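Local structure of FAD-binding oxidoreductase (Gulosibacter chungangensis, 7PBG) at residues Glu463-Gly468 with Tyr473-Ala478; Glu414-Ile419 with His440-Leu445; Phe45-Gly50 with His479-Asp484. The protein is a flavoprotein oxidase that carries covalently bound FAD and oxidises 4-ethylphenol, a 4-alkylphenol, with 4-vinylphenol as the dehydrogenation product. One frame throughout, in Å; residues are numbered along the deposited sequence.

Interaction 1. Residues Glu463-Gly468 with Tyr473-Ala478; sequences ELIRAG and YGIYRA. With FAD (flavin-adenine dinucleotide), chain C.
I465 lays its CG1 against CG1 of I475, 4.4 Å away. This is a loose apolar touch between helix 451-470 and the short strand 474-475. V486 of the next helix touches both isoleucines. Nearer the end of the helix the contact turns polar. Y473 N donates to G468 O at 2.9 Å, and the donor stands 50° out of the carbonyl plane. With CG set beside the backbone N (chi1 -57°), the Y473 ring begins 3.9 Å from G468 O, measured from CG. One water donates to I465 O and to Y473 O, two acceptors that cannot bond each other, and links the helix to the start of the second segment. Beyond the strand, the extended side chain of R477 reaches the flavin. Its NH2 gives a bond of 2.7 Å to O3' of the FAD ribityl chain, and NH1 reaches O2 of the isoalloxazine at 3.2 Å, in the guanidinium plane. NE of R477 is salt-bridged to E164, and NH2 also bonds N89, which should fix the turn of the group. The bond from R477 to O2 would probably stabilise negative charge on the N1-C2 side of a reduced flavin.

Interaction 2. Residues Glu414-Ile419 with His440-Leu445; sequences EDTKRI and HICLPL
T416 meets both H440 and C442 with the two branches of its side chain. The close part is small and buried. OG1 of T416 lies 3.3 Å from CE1 of H440, at the edge of the imidazole and near its plane. CG2 of T416, anti to the backbone N, reaches SG of C442 at 3.7 Å. The hydroxyl and the imidazole do not bond each other. T416 OG1 is bonded to Q412 O one turn back, while H440 has Q412 OE1 at ND1 and Y427 OH at NE2. Both ring nitrogens are therefore held, and F431 stacks on the ring, so its rotation is well fixed. The outer side of the helix is looser and more exposed, and its charges pair along the helix instead of with the strand. K417 NZ meets E414 OE1 at 3.1 Å and has E252 as a second partner. R418 NH1 meets D415 OD1, also at 3.1 Å, on the anti side but tilted 31° out of the carboxylate plane. Helix 406-422 packs on one face of the antiparallel sheet, an alpha+beta arrangement in the FAD-linked oxidase C-terminal region.

Interaction 3. Residues Phe45-Gly50 with His479-Asp484; sequences FPVTDG and HNVLAD
F45 sets its carbonyl O 3.9 Å from NE2 of H479, too far for a bond. That nitrogen is instead bonded to D43, earlier in the same loop, and D43 also takes the backbone N of F45. The F45 ring leads away from H479. It meets H395, the residue covalently bound to FAD, and F387, each edge-to-face. P46 turns its side chain away. V47 makes the closest touch. Its CG2 reaches CG1 of V481 at 3.7 Å, and the two side chains cross at a slant. Each of these methyls sits between its own backbone N and carbonyl carbon, which turns it to the other valine. T48 follows, with CG2 4.1 Å from CG2 of V481, the side chains running past each other in opposite directions. V481 thus offers one methyl to each residue. Its backbone N donates to ND1 of H479 at 3.0 Å, almost straight (178°) and in the ring plane, so the histidine has a partner at both nitrogens. D49 then leaves the contact. The loop comes between helix 35-39 and strand 57-59. F396 of strand 393-402 touches V47 and V481, Y446 of strand 438-447 touches F45 and V47, and helix 451-470 borders P46 and D49.

Overall arrangement
From the N terminus, the loop 45-50 comes first and meets 479-484, more than 400 residues later. Interaction 3 therefore closes a very long loop, and interactions 1 and 2 both nest inside it. Interaction 2 closes next, from helix 406-422 to strand 438-447 after a short excursion through strand 426-433. Interaction 1 follows in series, a tight return from helix 451-470 to strand 474-475. Interactions 1 and 2 reach the same eight-stranded antiparallel sheet and meet where L464 packs on T416 and I419. Interaction 1 touches interaction 3 through I465 and L482. Together they tie an N-terminal loop and three helices to the sheet, with R477 of interaction 1 reaching the flavin.

Interaction 1. Residues Glu463-Gly468 with Tyr473-Ala478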
loop_
_atom_site.group_PDB
_atom_site.type_symbol
_atom_site.label_atom_id
_atom_site.label_comp_id
_atom_site.label_asym_id
_atom_site.label_seq_id
_atom_site.Cartn_x
_atom_site.Cartn_y
_atom_site.Cartn_z
ATOM N N GLU A 463 -4.551 -14.617 27.711
ATOM C CA GLU A 463 -3.326 -14.335 28.498
ATOM C C GLU A 463 -2.160 -14.024 27.538
ATOM O O GLU A 463 -1.379 -13.106 27.809
ATOM C CB GLU A 463 -2.940 -15.510 29.389
ATOM C CG GLU A 463 -1.713 -15.231 30.222
ATOM C CD GLU A 463 -1.677 -13.933 31.048
ATOM O OE1 GLU A 463 -2.741 -13.418 31.484
ATOM O OE2 GLU A 463 -0.568 -13.431 31.271
ATOM N N LEU A 464 -2.046 -14.733 26.416
ATOM C CA LEU A 464 -1.003 -14.405 25.413
ATOM C C LEU A 464 -1.169 -12.963 24.921
ATOM O O LEU A 464 -0.129 -12.228 24.856
ATOM C CB LEU A 464 -1.045 -15.401 24.245
ATOM C CG LEU A 464 -0.550 -16.808 24.565
ATOM C CD1 LEU A 464 -0.879 -17.744 23.417
ATOM C CD2 LEU A 464 0.921 -16.814 24.909
ATOM N N ILE A 465 -2.397 -12.535 24.599
ATOM C CA ILE A 465 -2.674 -11.164 24.109
ATOM C C ILE A 465 -2.263 -10.185 25.228
ATOM O O ILE A 465 -1.544 -9.228 24.972
ATOM C CB ILE A 465 -4.138 -11.017 23.705
ATOM C CG1 ILE A 465 -4.459 -11.905 22.493
ATOM C CG2 ILE A 465 -4.503 -9.550 23.533
ATOM C CD1 ILE A 465 -5.909 -12.022 22.184
ATOM N N ARG A 466 -2.668 -10.473 26.462
ATOM C CA ARG A 466 -2.331 -9.580 27.615
ATOM C C ARG A 466 -0.824 -9.476 27.765
ATOM O O ARG A 466 -0.317 -8.343 27.863
ATOM C CB ARG A 466 -2.942 -10.098 28.920
ATOM C CG ARG A 466 -4.232 -9.409 29.304
ATOM C CD ARG A 466 -4.641 -9.764 30.738
ATOM N NE ARG A 466 -4.807 -11.204 30.927
ATOM C CZ ARG A 466 -5.869 -11.919 30.545
ATOM N NH1 ARG A 466 -6.887 -11.338 29.929
ATOM N NH2 ARG A 466 -5.889 -13.225 30.768
ATOM N N ALA A 467 -0.110 -10.594 27.747
ATOM C CA ALA A 467 1.351 -10.601 27.972
ATOM C C ALA A 467 2.057 -9.935 26.785
ATOM O O ALA A 467 2.973 -9.133 27.005
ATOM C CB ALA A 467 1.865 -11.990 28.242
ATOM N N GLY A 468 1.640 -10.248 25.564
ATOM C CA GLY A 468 2.149 -9.599 24.347
ATOM C C GLY A 468 2.010 -8.083 24.462
ATOM O O GLY A 468 3.012 -7.387 24.290
ATOM N N TYR A 473 3.921 -6.017 21.879
ATOM C CA TYR A 473 3.684 -6.960 20.750
ATOM C C TYR A 473 2.188 -6.973 20.459
ATOM O O TYR A 473 1.402 -7.297 21.358
ATOM C CB TYR A 473 4.110 -8.369 21.130
ATOM C CG TYR A 473 5.539 -8.534 21.576
ATOM C CD1 TYR A 473 5.885 -9.563 22.437
ATOM C CD2 TYR A 473 6.534 -7.649 21.180
ATOM C CE1 TYR A 473 7.192 -9.728 22.865
ATOM C CE2 TYR A 473 7.841 -7.791 21.619
ATOM C CZ TYR A 473 8.171 -8.851 22.446
ATOM O OH TYR A 473 9.466 -9.020 22.850
ATOM N N GLY A 474 1.827 -6.507 19.279
ATOM C CA GLY A 474 0.437 -6.239 18.929
ATOM C C GLY A 474 -0.049 -7.244 17.908
ATOM O O GLY A 474 0.706 -7.669 17.035
ATOM N N ILE A 475 -1.301 -7.563 18.041
ATOM C CA ILE A 475 -1.991 -8.555 17.177
ATOM C C ILE A 475 -2.603 -7.757 16.037
ATOM O O ILE A 475 -3.256 -6.750 16.319
ATOM C CB ILE A 475 -3.039 -9.302 18.028
ATOM C CG1 ILE A 475 -2.373 -10.206 19.069
ATOM C CG2 ILE A 475 -3.999 -10.060 17.141
ATOM C CD1 ILE A 475 -1.540 -11.295 18.466
ATOM N N TYR A 476 -2.511 -8.211 14.803
ATOM C CA TYR A 476 -3.122 -7.457 13.678
ATOM C C TYR A 476 -4.122 -8.320 12.903
ATOM O O TYR A 476 -4.572 -7.858 11.897
ATOM C CB TYR A 476 -2.020 -7.020 12.720
ATOM C CG TYR A 476 -1.182 -8.177 12.275
ATOM C CD1 TYR A 476 -1.599 -9.006 11.244
ATOM C CD2 TYR A 476 -0.058 -8.540 12.989
ATOM C CE1 TYR A 476 -0.886 -10.144 10.921
ATOM C CE2 TYR A 476 0.684 -9.655 12.656
ATOM C CZ TYR A 476 0.247 -10.473 11.631
ATOM O OH TYR A 476 0.974 -11.575 11.299
ATOM N N ARG A 477 -4.496 -9.476 13.423
ATOM C CA ARG A 477 -5.554 -10.330 12.825
ATOM C C ARG A 477 -6.055 -11.204 13.965
ATOM O O ARG A 477 -5.238 -11.760 14.688
ATOM C CB ARG A 477 -4.973 -11.147 11.681
ATOM C CG ARG A 477 -6.035 -11.806 10.810
ATOM C CD ARG A 477 -5.466 -12.553 9.674
ATOM N NE ARG A 477 -6.445 -13.329 8.938
ATOM C CZ ARG A 477 -6.115 -14.100 7.934
ATOM N NH1 ARG A 477 -4.855 -14.153 7.549
ATOM N NH2 ARG A 477 -7.018 -14.798 7.307
ATOM N N ALA A 478 -7.352 -11.267 14.165
ATOM C CA ALA A 478 -7.843 -12.014 15.335
ATOM C C ALA A 478 -9.233 -12.586 15.094
ATOM O O ALA A 478 -10.062 -11.958 14.441
ATOM C CB ALA A 478 -7.804 -11.087 16.519
HETATM P PA FAD C . -13.126 -15.481 3.747
HETATM O O1A FAD C . -13.518 -16.299 4.934
HETATM O O2A FAD C . -14.009 -15.517 2.524
HETATM O O5B FAD C . -13.008 -13.987 4.208
HETATM C C5B FAD C . -12.355 -13.623 5.417
HETATM C C4B FAD C . -12.978 -12.338 5.905
HETATM O O4B FAD C . -12.728 -11.256 4.961
HETATM C C3B FAD C . -14.507 -12.346 6.061
HETATM O O3B FAD C . -14.899 -12.926 7.303
HETATM C C2B FAD C . -14.866 -10.864 5.869
HETATM O O2B FAD C . -14.643 -10.169 7.081
HETATM C C1B FAD C . -13.883 -10.454 4.777
HETATM N N9A FAD C . -14.361 -10.649 3.433
HETATM C C8A FAD C . -14.062 -11.697 2.622
HETATM N N7A FAD C . -14.622 -11.590 1.453
HETATM C C5A FAD C . -15.379 -10.444 1.518
HETATM C C6A FAD C . -16.160 -9.780 0.567
HETATM N N6A FAD C . -16.390 -10.266 -0.659
HETATM N N1A FAD C . -16.767 -8.638 0.961
HETATM C C2A FAD C . -16.524 -8.164 2.210
HETATM N N3A FAD C . -15.777 -8.689 3.173
HETATM C C4A FAD C . -15.226 -9.846 2.754
HETATM N N1 FAD C . -3.874 -17.346 6.335
HETATM C C2 FAD C . -2.979 -16.682 5.625
HETATM O O2 FAD C . -3.207 -15.510 5.230
HETATM N N3 FAD C . -1.831 -17.260 5.223
HETATM C C4 FAD C . -1.473 -18.525 5.593
HETATM O O4 FAD C . -0.433 -19.033 5.132
HETATM C C4X FAD C . -2.357 -19.242 6.377
HETATM N N5 FAD C . -2.007 -20.446 6.744
HETATM C C5X FAD C . -2.911 -21.140 7.512
HETATM C C6 FAD C . -2.569 -22.444 7.898
HETATM C C7 FAD C . -3.437 -23.239 8.621
HETATM C C7M FAD C . -3.028 -24.647 8.999
HETATM C C8 FAD C . -4.702 -22.714 8.964
HETATM C C8M FAD C . -5.677 -23.537 9.749
HETATM C C9 FAD C . -5.035 -21.420 8.620
HETATM C C9A FAD C . -4.166 -20.603 7.874
HETATM N N10 FAD C . -4.495 -19.316 7.459
HETATM C C10 FAD C . -3.600 -18.595 6.681
HETATM C "C1'" FAD C . -5.828 -18.717 7.730
HETATM C "C2'" FAD C . -6.862 -19.007 6.631
HETATM O "O2'" FAD C . -6.794 -20.408 6.196
HETATM C "C3'" FAD C . -6.707 -18.170 5.344
HETATM O "O3'" FAD C . -6.433 -16.829 5.666
HETATM C "C4'" FAD C . -7.903 -18.206 4.382
HETATM O "O4'" FAD C . -7.471 -17.890 3.049
HETATM C "C5'" FAD C . -8.980 -17.250 4.818
HETATM O "O5'" FAD C . -10.286 -17.714 4.448
HETATM P P FAD C . -10.962 -17.288 3.067
HETATM O O1P FAD C . -12.040 -18.281 2.749
HETATM O O2P FAD C . -9.847 -17.114 2.086
HETATM O O3P FAD C . -11.611 -15.858 3.372
HETATM O O HOH W 1 -1.180 -8.320 22.157
#

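Interaction 2. Residues Glu414-Ile419 with His440-Leu445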
loop_
_atom_site.group_PDB
_atom_site.type_symbol
_atom_site.label_atom_id
_atom_site.label_comp_id
_atom_site.label_asym_id
_atom_site.label_seq_id
_atom_site.Cartn_x
_atom_site.Cartn_y
_atom_site.Cartn_z
ATOM N N GLU A 414 9.788 -19.199 24.381
ATOM C CA GLU A 414 9.858 -19.818 25.739
ATOM C C GLU A 414 8.587 -19.476 26.516
ATOM O O GLU A 414 8.016 -20.362 27.114
ATOM C CB GLU A 414 11.126 -19.392 26.487
ATOM C CG GLU A 414 12.369 -20.082 25.931
ATOM C CD GLU A 414 12.339 -21.611 25.966
ATOM O OE1 GLU A 414 12.961 -22.258 25.062
ATOM O OE2 GLU A 414 11.699 -22.165 26.898
ATOM N N ASP A 415 8.161 -18.226 26.499
ATOM C CA ASP A 415 6.941 -17.802 27.224
ATOM C C ASP A 415 5.730 -18.555 26.662
ATOM O O ASP A 415 4.839 -18.920 27.451
ATOM C CB ASP A 415 6.704 -16.297 27.108
ATOM C CG ASP A 415 7.663 -15.442 27.944
ATOM O OD1 ASP A 415 8.385 -15.997 28.767
ATOM O OD2 ASP A 415 7.665 -14.223 27.754
ATOM N N THR A 416 5.617 -18.674 25.340
ATOM C CA THR A 416 4.416 -19.286 24.716
ATOM C C THR A 416 4.440 -20.793 24.990
ATOM O O THR A 416 3.388 -21.347 25.205
ATOM C CB THR A 416 4.291 -18.898 23.240
ATOM O OG1 THR A 416 4.258 -17.481 23.121
ATOM C CG2 THR A 416 3.053 -19.432 22.550
ATOM N N LYS A 417 5.611 -21.434 24.934
ATOM C CA LYS A 417 5.765 -22.863 25.308
ATOM C C LYS A 417 5.259 -23.054 26.739
ATOM O O LYS A 417 4.524 -23.992 26.975
ATOM C CB LYS A 417 7.232 -23.263 25.175
ATOM C CG LYS A 417 7.505 -24.749 25.191
ATOM C CD LYS A 417 8.873 -25.055 24.630
ATOM C CE LYS A 417 9.945 -24.306 25.386
ATOM N NZ LYS A 417 11.277 -24.901 25.143
ATOM N N ARG A 418 5.629 -22.149 27.639
ATOM C CA ARG A 418 5.274 -22.265 29.076
ATOM C C ARG A 418 3.762 -22.146 29.245
ATOM O O ARG A 418 3.184 -23.045 29.889
ATOM C CB ARG A 418 5.952 -21.183 29.931
ATOM C CG ARG A 418 5.890 -21.476 31.425
ATOM C CD ARG A 418 6.550 -20.389 32.270
ATOM N NE ARG A 418 5.965 -19.094 31.948
ATOM C CZ ARG A 418 6.577 -18.108 31.301
ATOM N NH1 ARG A 418 7.839 -18.219 30.910
ATOM N NH2 ARG A 418 5.914 -17.002 31.042
ATOM N N ILE A 419 3.156 -21.117 28.637
ATOM C CA ILE A 419 1.711 -20.784 28.784
ATOM C C ILE A 419 0.920 -21.908 28.110
ATOM O O ILE A 419 -0.059 -22.393 28.708
ATOM C CB ILE A 419 1.410 -19.371 28.245
ATOM C CG1 ILE A 419 2.095 -18.302 29.115
ATOM C CG2 ILE A 419 -0.094 -19.097 28.186
ATOM C CD1 ILE A 419 2.025 -16.884 28.550
ATOM N N HIS A 440 5.424 -13.513 14.987
ATOM C CA HIS A 440 5.345 -14.760 15.767
ATOM C C HIS A 440 3.992 -15.363 15.465
ATOM O O HIS A 440 2.978 -14.756 15.818
ATOM C CB HIS A 440 5.600 -14.507 17.244
ATOM C CG HIS A 440 5.261 -15.660 18.109
ATOM N ND1 HIS A 440 4.926 -15.488 19.424
ATOM C CD2 HIS A 440 5.239 -16.990 17.861
ATOM C CE1 HIS A 440 4.678 -16.673 19.973
ATOM N NE2 HIS A 440 4.889 -17.617 19.024
ATOM N N ILE A 441 3.947 -16.484 14.768
ATOM C CA ILE A 441 2.659 -17.189 14.543
ATOM C C ILE A 441 2.556 -18.360 15.533
ATOM O O ILE A 441 3.367 -19.279 15.486
ATOM C CB ILE A 441 2.544 -17.696 13.103
ATOM C CG1 ILE A 441 2.870 -16.618 12.051
ATOM C CG2 ILE A 441 1.181 -18.316 12.939
ATOM C CD1 ILE A 441 2.243 -15.271 12.295
ATOM N N CYS A 442 1.666 -18.244 16.498
ATOM C CA CYS A 442 1.316 -19.301 17.468
ATOM C C CYS A 442 0.059 -19.956 16.935
ATOM O O CYS A 442 -1.024 -19.317 16.922
ATOM C CB CYS A 442 1.140 -18.721 18.855
ATOM S SG CYS A 442 0.433 -19.908 20.014
ATOM N N LEU A 443 0.235 -21.136 16.392
ATOM C CA LEU A 443 -0.870 -21.982 15.899
ATOM C C LEU A 443 -1.065 -23.050 16.952
ATOM O O LEU A 443 -0.300 -24.031 17.017
ATOM C CB LEU A 443 -0.457 -22.544 14.552
ATOM C CG LEU A 443 -1.533 -23.273 13.767
ATOM C CD1 LEU A 443 -1.068 -23.441 12.321
ATOM C CD2 LEU A 443 -1.892 -24.613 14.379
ATOM N N PRO A 444 -2.029 -22.883 17.865
ATOM C CA PRO A 444 -2.289 -23.924 18.836
ATOM C C PRO A 444 -3.155 -24.998 18.172
ATOM O O PRO A 444 -3.898 -24.652 17.244
ATOM C CB PRO A 444 -3.120 -23.222 19.896
ATOM C CG PRO A 444 -3.903 -22.190 19.100
ATOM C CD PRO A 444 -2.938 -21.740 18.024
ATOM N N LEU A 445 -3.007 -26.237 18.608
ATOM C CA LEU A 445 -3.936 -27.325 18.243
ATOM C C LEU A 445 -4.702 -27.750 19.481
ATOM O O LEU A 445 -4.091 -28.119 20.498
ATOM C CB LEU A 445 -3.169 -28.462 17.598
ATOM C CG LEU A 445 -2.619 -28.121 16.226
ATOM C CD1 LEU A 445 -1.841 -29.296 15.673
ATOM C CD2 LEU A 445 -3.732 -27.727 15.240
#

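Interaction 3. Residues Phe45-Gly50 with His479-Asp484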
loop_
_atom_site.group_PDB
_atom_site.type_symbol
_atom_site.label_atom_id
_atom_site.label_comp_id
_atom_site.label_asym_id
_atom_site.label_seq_id
_atom_site.Cartn_x
_atom_site.Cartn_y
_atom_site.Cartn_z
ATOM N N PHE A 45 -14.039 -24.163 13.998
ATOM C CA PHE A 45 -13.080 -24.127 15.136
ATOM C C PHE A 45 -13.560 -23.111 16.143
ATOM O O PHE A 45 -12.877 -22.133 16.473
ATOM C CB PHE A 45 -11.645 -23.802 14.710
ATOM C CG PHE A 45 -11.000 -24.711 13.705
ATOM C CD1 PHE A 45 -11.538 -25.935 13.337
ATOM C CD2 PHE A 45 -9.841 -24.283 13.085
ATOM C CE1 PHE A 45 -10.896 -26.736 12.408
ATOM C CE2 PHE A 45 -9.210 -25.083 12.153
ATOM C CZ PHE A 45 -9.725 -26.298 11.820
ATOM N N PRO A 46 -14.709 -23.413 16.784
ATOM C CA PRO A 46 -15.209 -22.565 17.860
ATOM C C PRO A 46 -14.356 -22.659 19.121
ATOM O O PRO A 46 -13.681 -23.626 19.372
ATOM C CB PRO A 46 -16.606 -23.138 18.085
ATOM C CG PRO A 46 -16.423 -24.602 17.821
ATOM C CD PRO A 46 -15.535 -24.614 16.587
ATOM N N VAL A 47 -14.445 -21.626 19.950
ATOM C CA VAL A 47 -13.926 -21.701 21.335
ATOM C C VAL A 47 -15.084 -21.343 22.292
ATOM O O VAL A 47 -14.819 -21.077 23.484
ATOM C CB VAL A 47 -12.669 -20.851 21.547
ATOM C CG1 VAL A 47 -11.473 -21.408 20.772
ATOM C CG2 VAL A 47 -12.899 -19.386 21.196
ATOM N N THR A 48 -16.306 -21.283 21.768
ATOM C CA THR A 48 -17.529 -21.004 22.573
ATOM C C THR A 48 -18.493 -22.163 22.383
ATOM O O THR A 48 -18.374 -22.883 21.369
ATOM C CB THR A 48 -18.141 -19.643 22.196
ATOM O OG1 THR A 48 -18.375 -19.613 20.793
ATOM C CG2 THR A 48 -17.276 -18.462 22.573
ATOM N N ASP A 49 -19.485 -22.283 23.275
ATOM C CA ASP A 49 -20.306 -23.526 23.381
ATOM C C ASP A 49 -21.770 -23.305 22.986
ATOM O O ASP A 49 -22.462 -24.341 22.764
ATOM C CB ASP A 49 -20.247 -24.100 24.796
ATOM C CG ASP A 49 -18.839 -24.373 25.278
ATOM O OD1 ASP A 49 -18.000 -24.794 24.459
ATOM O OD2 ASP A 49 -18.573 -24.122 26.454
ATOM N N GLY A 50 -22.218 -22.043 22.892
ATOM C CA GLY A 50 -23.645 -21.675 22.804
ATOM C C GLY A 50 -24.018 -21.122 21.435
ATOM O O GLY A 50 -23.439 -21.556 20.400
ATOM N N HIS A 479 -9.487 -13.708 15.752
ATOM C CA HIS A 479 -10.802 -14.357 15.829
ATOM C C HIS A 479 -11.860 -13.357 16.312
ATOM O O HIS A 479 -11.561 -12.484 17.198
ATOM C CB HIS A 479 -10.698 -15.591 16.729
ATOM C CG HIS A 479 -11.859 -16.518 16.648
ATOM N ND1 HIS A 479 -13.117 -16.245 17.197
ATOM C CD2 HIS A 479 -11.955 -17.750 16.103
ATOM C CE1 HIS A 479 -13.933 -17.295 16.974
ATOM N NE2 HIS A 479 -13.220 -18.254 16.339
ATOM N N ASN A 480 -13.059 -13.490 15.772
ATOM C CA ASN A 480 -14.284 -12.793 16.258
ATOM C C ASN A 480 -14.264 -12.645 17.785
ATOM O O ASN A 480 -14.506 -11.522 18.287
ATOM C CB ASN A 480 -15.565 -13.547 15.920
ATOM C CG ASN A 480 -15.804 -13.717 14.440
ATOM O OD1 ASN A 480 -15.061 -13.162 13.612
ATOM N ND2 ASN A 480 -16.861 -14.441 14.098
ATOM N N VAL A 481 -14.021 -13.725 18.532
ATOM C CA VAL A 481 -14.222 -13.689 20.013
ATOM C C VAL A 481 -13.154 -12.818 20.663
ATOM O O VAL A 481 -13.341 -12.385 21.793
ATOM C CB VAL A 481 -14.259 -15.114 20.583
ATOM C CG1 VAL A 481 -12.879 -15.765 20.570
ATOM C CG2 VAL A 481 -14.878 -15.132 21.963
ATOM N N LEU A 482 -12.018 -12.611 19.994
ATOM C CA LEU A 482 -10.865 -11.826 20.524
ATOM C C LEU A 482 -10.912 -10.354 20.114
ATOM O O LEU A 482 -10.054 -9.562 20.618
ATOM C CB LEU A 482 -9.553 -12.408 19.990
ATOM C CG LEU A 482 -9.238 -13.845 20.367
ATOM C CD1 LEU A 482 -7.935 -14.306 19.679
ATOM C CD2 LEU A 482 -9.201 -14.058 21.887
ATOM N N ALA A 483 -11.811 -9.974 19.204
ATOM C CA ALA A 483 -11.785 -8.653 18.513
ATOM C C ALA A 483 -11.763 -7.520 19.546
ATOM O O ALA A 483 -10.962 -6.627 19.453
ATOM C CB ALA A 483 -12.976 -8.533 17.606
ATOM N N ASP A 484 -12.631 -7.573 20.539
ATOM C CA ASP A 484 -12.734 -6.406 21.437
ATOM C C ASP A 484 -11.463 -6.311 22.265
ATOM O O ASP A 484 -10.949 -5.166 22.528
ATOM C CB ASP A 484 -13.967 -6.489 22.336
ATOM C CG ASP A 484 -15.228 -5.953 21.679
ATOM O OD1 ASP A 484 -15.140 -5.217 20.648
ATOM O OD2 ASP A 484 -16.303 -6.272 22.201
#